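Local coordinates for protein pyruvate kinase 1 (Trypanosoma brucei brucei, PDB 4KCT) that catalyses phosphoryl transfer from phosphoenolpyruvate to ADP, yielding pyruvate and ATP, and has an intrinsic decarboxylase activity, at residues S238-H243 with N257-A262; N248-I253 with I283-V288. All blocks are in the same frame, centred on the assembly; numbering follows the deposited sequence.

Contact 1 (S238-H243 with N257-A262); sequences SKIENH and NGIMVA. With MG (magnesium ion), chain C; PYR (pyruvic acid), chain E.
Strands 238-240 and 258-262 run parallel, joined by four backbone hydrogen bonds; the straightest, I240 N to M260 O at 3.0 Å, arrives nearly along the C=O axis. K239 and M260, paired in register, send their side chains to the same face and lie side by side. K239 starts with CG beside its backbone N and bends at chi3 (50°), which brings NZ within 2.9 Å of pyruvate O3, a hydrogen bond that should polarise the keto group. D84 (salt bridge) and S212 (hydrogen bond) also engage NZ. M260 swings CG anti to its backbone N (chi1 176°), so that M260 SD rests 4.0 Å from K239 CE. The distance from M260 SD to PYR CB, the pyruvate methyl, is 3.8 Å: a soft apolar wall suits that end. E241 supplies the carboxylate a hard magnesium ion wants, OE1 binding it at 2.0 Å, while OE2 accepts from water 1 at 2.6 Å and from F213 N. A262, with a methyl for a side chain, leaves room for the carboxylate: its CB lies 3.5 Å from E241 OE1. On the other face, turned to helices 249-255 and 275-289, I240 CG1 crosses I259 CG2 obliquely at 3.7 Å. Together this is the C-terminal end of TIM-barrel strands, where such enzymes place their active sites; here it carries magnesium, completed by D265 and chelated by pyruvate.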
loop_
_atom_site.group_PDB
_atom_site.type_symbol
_atom_site.label_atom_id
_atom_site.label_comp_id
_atom_site.label_asym_id
_atom_site.label_seq_id
_atom_site.Cartn_x
_atom_site.Cartn_y
_atom_site.Cartn_z
ATOM N N SER A 238 -4.340 -4.654 34.158
ATOM C CA SER A 238 -3.875 -3.412 34.770
ATOM C C SER A 238 -4.748 -2.261 34.320
ATOM O O SER A 238 -4.996 -2.102 33.119
ATOM C CB SER A 238 -2.409 -3.151 34.395
ATOM O OG SER A 238 -1.575 -4.121 35.023
ATOM N N LYS A 239 -5.241 -1.464 35.276
ATOM C CA LYS A 239 -6.069 -0.312 34.924
ATOM C C LYS A 239 -5.196 0.911 34.766
ATOM O O LYS A 239 -4.384 1.229 35.638
ATOM C CB LYS A 239 -7.144 -0.052 35.977
ATOM C CG LYS A 239 -8.021 -1.283 36.229
ATOM C CD LYS A 239 -8.912 -1.095 37.466
ATOM C CE LYS A 239 -9.662 0.225 37.438
ATOM N NZ LYS A 239 -10.461 0.374 38.699
ATOM N N ILE A 240 -5.250 1.490 33.582
ATOM C CA ILE A 240 -4.496 2.697 33.285
ATOM C C ILE A 240 -5.359 3.916 33.630
ATOM O O ILE A 240 -6.393 4.168 32.978
ATOM C CB ILE A 240 -4.131 2.726 31.785
ATOM C CG1 ILE A 240 -3.381 1.455 31.404
ATOM C CG2 ILE A 240 -3.351 4.009 31.413
ATOM C CD1 ILE A 240 -2.072 1.254 32.167
ATOM N N GLU A 241 -4.929 4.690 34.631
ATOM C CA GLU A 241 -5.794 5.707 35.203
ATOM C C GLU A 241 -5.143 7.079 35.315
ATOM O O GLU A 241 -5.757 7.995 35.857
ATOM C CB GLU A 241 -6.293 5.279 36.604
ATOM C CG GLU A 241 -6.758 3.850 36.696
ATOM C CD GLU A 241 -7.821 3.655 37.768
ATOM O OE1 GLU A 241 -8.928 4.227 37.623
ATOM O OE2 GLU A 241 -7.614 2.817 38.652
ATOM N N ASN A 242 -3.872 7.194 34.912
ATOM C CA ASN A 242 -3.153 8.473 35.028
ATOM C C ASN A 242 -1.995 8.540 34.044
ATOM O O ASN A 242 -1.787 7.596 33.259
ATOM C CB ASN A 242 -2.655 8.710 36.488
ATOM C CG ASN A 242 -1.318 8.011 36.786
ATOM O OD1 ASN A 242 -1.034 6.921 36.268
ATOM N ND2 ASN A 242 -0.515 8.620 37.674
ATOM N N HIS A 243 -1.282 9.664 34.020
ATOM C CA HIS A 243 -0.311 9.879 32.952
ATOM C C HIS A 243 0.851 8.890 33.042
ATOM O O HIS A 243 1.424 8.513 32.024
ATOM C CB HIS A 243 0.189 11.320 32.934
ATOM C CG HIS A 243 1.284 11.573 33.914
ATOM N ND1 HIS A 243 1.052 11.610 35.255
ATOM C CD2 HIS A 243 2.678 11.571 33.750
ATOM C CE1 HIS A 243 2.235 11.719 35.905
ATOM N NE2 HIS A 243 3.228 11.677 34.983
ATOM N N ASN A 257 -1.519 -9.334 32.120
ATOM C CA ASN A 257 -2.239 -10.244 31.242
ATOM C C ASN A 257 -3.173 -9.469 30.301
ATOM O O ASN A 257 -3.650 -10.000 29.318
ATOM C CB ASN A 257 -3.044 -11.258 32.061
ATOM C CG ASN A 257 -2.147 -12.133 32.953
ATOM O OD1 ASN A 257 -1.944 -11.823 34.120
ATOM N ND2 ASN A 257 -1.426 -13.041 32.334
ATOM N N GLY A 258 -3.455 -8.227 30.646
ATOM C CA GLY A 258 -4.440 -7.425 29.895
ATOM C C GLY A 258 -4.518 -6.029 30.480
ATOM O O GLY A 258 -3.826 -5.722 31.465
ATOM N N ILE A 259 -5.279 -5.149 29.823
ATOM C CA ILE A 259 -5.296 -3.729 30.194
ATOM C C ILE A 259 -6.752 -3.256 30.264
ATOM O O ILE A 259 -7.565 -3.685 29.478
ATOM C CB ILE A 259 -4.558 -2.886 29.136
ATOM C CG1 ILE A 259 -3.077 -3.293 29.071
ATOM C CG2 ILE A 259 -4.753 -1.394 29.407
ATOM C CD1 ILE A 259 -2.309 -2.938 30.360
ATOM N N MET A 260 -7.070 -2.389 31.217
ATOM C CA MET A 260 -8.314 -1.635 31.126
ATOM C C MET A 260 -8.024 -0.167 30.936
ATOM O O MET A 260 -7.220 0.405 31.641
ATOM C CB MET A 260 -9.179 -1.832 32.395
ATOM C CG MET A 260 -10.425 -0.969 32.357
ATOM S SD MET A 260 -11.237 -0.791 33.957
ATOM C CE MET A 260 -11.565 -2.506 34.357
ATOM N N VAL A 261 -8.680 0.443 29.961
ATOM C CA VAL A 261 -8.621 1.877 29.816
ATOM C C VAL A 261 -9.650 2.494 30.756
ATOM O O VAL A 261 -10.851 2.428 30.494
ATOM C CB VAL A 261 -8.906 2.308 28.340
ATOM C CG1 VAL A 261 -8.816 3.832 28.189
ATOM C CG2 VAL A 261 -7.929 1.607 27.393
ATOM N N ALA A 262 -9.192 2.928 31.929
ATOM C CA ALA A 262 -10.098 3.269 33.013
ATOM C C ALA A 262 -10.440 4.762 32.920
ATOM O O ALA A 262 -9.761 5.600 33.502
ATOM C CB ALA A 262 -9.457 2.941 34.358
HETATM MG MG MG C . -10.743 4.296 38.426
HETATM C C PYR E . -12.328 4.341 36.160
HETATM O O PYR E . -12.878 4.556 35.045
HETATM O OXT PYR E . -11.614 5.237 36.696
HETATM C CA PYR E . -12.408 2.984 36.783
HETATM O O3 PYR E . -11.896 2.772 37.897
HETATM C CB PYR E . -13.013 1.845 36.002
HETATM O O HOH W 1 -9.583 3.354 40.190
HETATM O O HOH W 2 -12.341 4.540 39.816
#

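Contact 2 (N248-I253 with I283-V288)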
loop_
_atom_site.group_PDB
_atom_site.type_symbol
_atom_site.label_atom_id
_atom_site.label_comp_id
_atom_site.label_asym_id
_atom_site.label_seq_id
_atom_site.Cartn_x
_atom_site.Cartn_y
_atom_site.Cartn_z
ATOM N N ASN A 248 4.168 4.742 30.711
ATOM C CA ASN A 248 4.844 3.463 30.886
ATOM C C ASN A 248 4.069 2.271 30.258
ATOM O O ASN A 248 4.289 1.129 30.631
ATOM C CB ASN A 248 5.078 3.201 32.393
ATOM C CG ASN A 248 6.009 4.224 33.018
ATOM O OD1 ASN A 248 6.939 4.664 32.377
ATOM N ND2 ASN A 248 5.700 4.668 34.251
ATOM N N ILE A 249 3.162 2.552 29.322
ATOM C CA ILE A 249 2.220 1.542 28.850
ATOM C C ILE A 249 2.918 0.274 28.280
ATOM O O ILE A 249 2.472 -0.835 28.510
ATOM C CB ILE A 249 1.195 2.133 27.831
ATOM C CG1 ILE A 249 0.128 1.109 27.477
ATOM C CG2 ILE A 249 1.892 2.648 26.562
ATOM C CD1 ILE A 249 -0.663 0.606 28.675
ATOM N N ASP A 250 4.013 0.445 27.538
ATOM C CA ASP A 250 4.681 -0.720 26.930
ATOM C C ASP A 250 5.116 -1.745 27.991
ATOM O O ASP A 250 4.905 -2.955 27.837
ATOM C CB ASP A 250 5.921 -0.278 26.136
ATOM C CG ASP A 250 5.565 0.488 24.869
ATOM O OD1 ASP A 250 4.406 0.399 24.409
ATOM O OD2 ASP A 250 6.474 1.127 24.290
ATOM N N SER A 251 5.822 -1.274 29.007
ATOM C CA SER A 251 6.309 -2.176 30.046
ATOM C C SER A 251 5.162 -2.700 30.919
ATOM O O SER A 251 5.209 -3.832 31.407
ATOM C CB SER A 251 7.375 -1.488 30.916
ATOM O OG SER A 251 6.813 -0.384 31.612
ATOM N N ILE A 252 4.126 -1.891 31.119
ATOM C CA ILE A 252 2.952 -2.377 31.826
ATOM C C ILE A 252 2.225 -3.504 31.054
ATOM O O ILE A 252 1.887 -4.533 31.628
ATOM C CB ILE A 252 1.985 -1.230 32.187
ATOM C CG1 ILE A 252 2.650 -0.326 33.232
ATOM C CG2 ILE A 252 0.640 -1.782 32.720
ATOM C CD1 ILE A 252 1.992 1.045 33.356
ATOM N N ILE A 253 2.069 -3.330 29.748
ATOM C CA ILE A 253 1.414 -4.343 28.933
ATOM C C ILE A 253 2.242 -5.613 29.010
ATOM O O ILE A 253 1.713 -6.691 29.250
ATOM C CB ILE A 253 1.339 -3.908 27.458
ATOM C CG1 ILE A 253 0.205 -2.888 27.260
ATOM C CG2 ILE A 253 1.138 -5.119 26.567
ATOM C CD1 ILE A 253 0.204 -2.227 25.881
ATOM N N ILE A 283 -5.370 0.819 23.137
ATOM C CA ILE A 283 -6.044 -0.302 22.510
ATOM C C ILE A 283 -5.193 -0.908 21.394
ATOM O O ILE A 283 -4.994 -2.152 21.329
ATOM C CB ILE A 283 -7.444 0.072 21.989
ATOM C CG1 ILE A 283 -8.388 0.331 23.189
ATOM C CG2 ILE A 283 -7.970 -1.060 21.100
ATOM C CD1 ILE A 283 -9.753 0.964 22.791
ATOM N N SER A 284 -4.653 -0.049 20.535
ATOM C CA SER A 284 -3.825 -0.532 19.419
ATOM C C SER A 284 -2.565 -1.235 19.911
ATOM O O SER A 284 -2.193 -2.273 19.382
ATOM C CB SER A 284 -3.480 0.606 18.464
ATOM O OG SER A 284 -4.693 1.023 17.793
ATOM N N LYS A 285 -1.943 -0.705 20.954
ATOM C CA LYS A 285 -0.775 -1.367 21.517
ATOM C C LYS A 285 -1.126 -2.755 22.054
ATOM O O LYS A 285 -0.345 -3.694 21.896
ATOM C CB LYS A 285 -0.123 -0.508 22.627
ATOM C CG LYS A 285 0.732 0.656 22.082
ATOM C CD LYS A 285 1.295 1.483 23.235
ATOM C CE LYS A 285 2.239 2.584 22.748
ATOM N NZ LYS A 285 3.538 2.028 22.308
ATOM N N CYS A 286 -2.266 -2.878 22.733
ATOM C CA CYS A 286 -2.722 -4.202 23.192
ATOM C C CYS A 286 -3.015 -5.166 22.041
ATOM O O CYS A 286 -2.729 -6.360 22.150
ATOM C CB CYS A 286 -3.960 -4.075 24.098
ATOM S SG CYS A 286 -3.562 -3.351 25.715
ATOM N N ASN A 287 -3.671 -4.672 20.992
ATOM C CA ASN A 287 -3.903 -5.468 19.790
ATOM C C ASN A 287 -2.580 -5.998 19.213
ATOM O O ASN A 287 -2.502 -7.154 18.758
ATOM C CB ASN A 287 -4.618 -4.655 18.703
ATOM C CG ASN A 287 -6.059 -4.264 19.072
ATOM O OD1 ASN A 287 -6.647 -3.428 18.394
ATOM N ND2 ASN A 287 -6.608 -4.827 20.151
ATOM N N VAL A 288 -1.580 -5.121 19.107
ATOM C CA VAL A 288 -0.328 -5.500 18.454
ATOM C C VAL A 288 0.399 -6.640 19.201
ATOM O O VAL A 288 1.017 -7.509 18.565
ATOM C CB VAL A 288 0.629 -4.272 18.240
ATOM C CG1 VAL A 288 2.057 -4.747 17.971
ATOM C CG2 VAL A 288 0.137 -3.422 17.064
#
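Helices 249-253 and 283-288 cross at -43° with their axes 10.7 Å apart, so long side chains must bridge the gap, and the closest paired alpha carbons, those of I253 and C286, stand 7.1 Å from each other. K285 does most of the bridging. Its chain is extended through chi3 and turns only at chi4 (-74°), a kink that delivers NZ to D250 OD1 at 2.8 Å in a salt bridge using the syn lone pair of the carboxylate. The two side chains meet at about a right angle at the solvent-facing side, where D250 is exposed. The lysine's methylenes serve as hydrophobic surface: I249 lays CG2 3.6 Å from K285 CD. Its chi1 of -173° puts CG1 anti to the backbone N and leaves the touching CG2 in the crowded position between N and the carbonyl carbon. One turn on, I253 reaches out in extended form and puts its CD1 tip 3.7 Å from K285 CB and 3.9 Å from C286 SG. Branched isoleucines fill this spacing, and the slim cysteine admits the methyl tip. Lysine is thus apt here, greasy along its stem and charged at its end. I253 packs on I259 of strand 258-262, I249 on I240 of strand 235-240, and I252 on both strands, while helix 275-289 also meets the second subunit, whose I8 packs on K285 and whose N7 bonds S284 OG.

The segments interlace along the chain in the order 238-243, 248-253, 257-262, 283-288: strand, helix, strand, helix of one TIM barrel. Helix 249-255 is part of the connection between the two parallel strands, and helix 263-269 falls between the last two segments. The centres of contacts 1 and 2 lie 10 Å apart: contact 1 belongs to the eight-stranded wall, contact 2 to the helical layer outside it. They touch directly. I259 joins the two layers, its CG1 lying 3.4 Å from C286 SG and 3.8 Å from I253 CG1, and I240 CD1 meets I249 CD1 at 3.8 Å. Parallel strands that place the pyruvate and magnesium site at their ends are therefore backed by a helix pair whose apolar side faces the barrel wall.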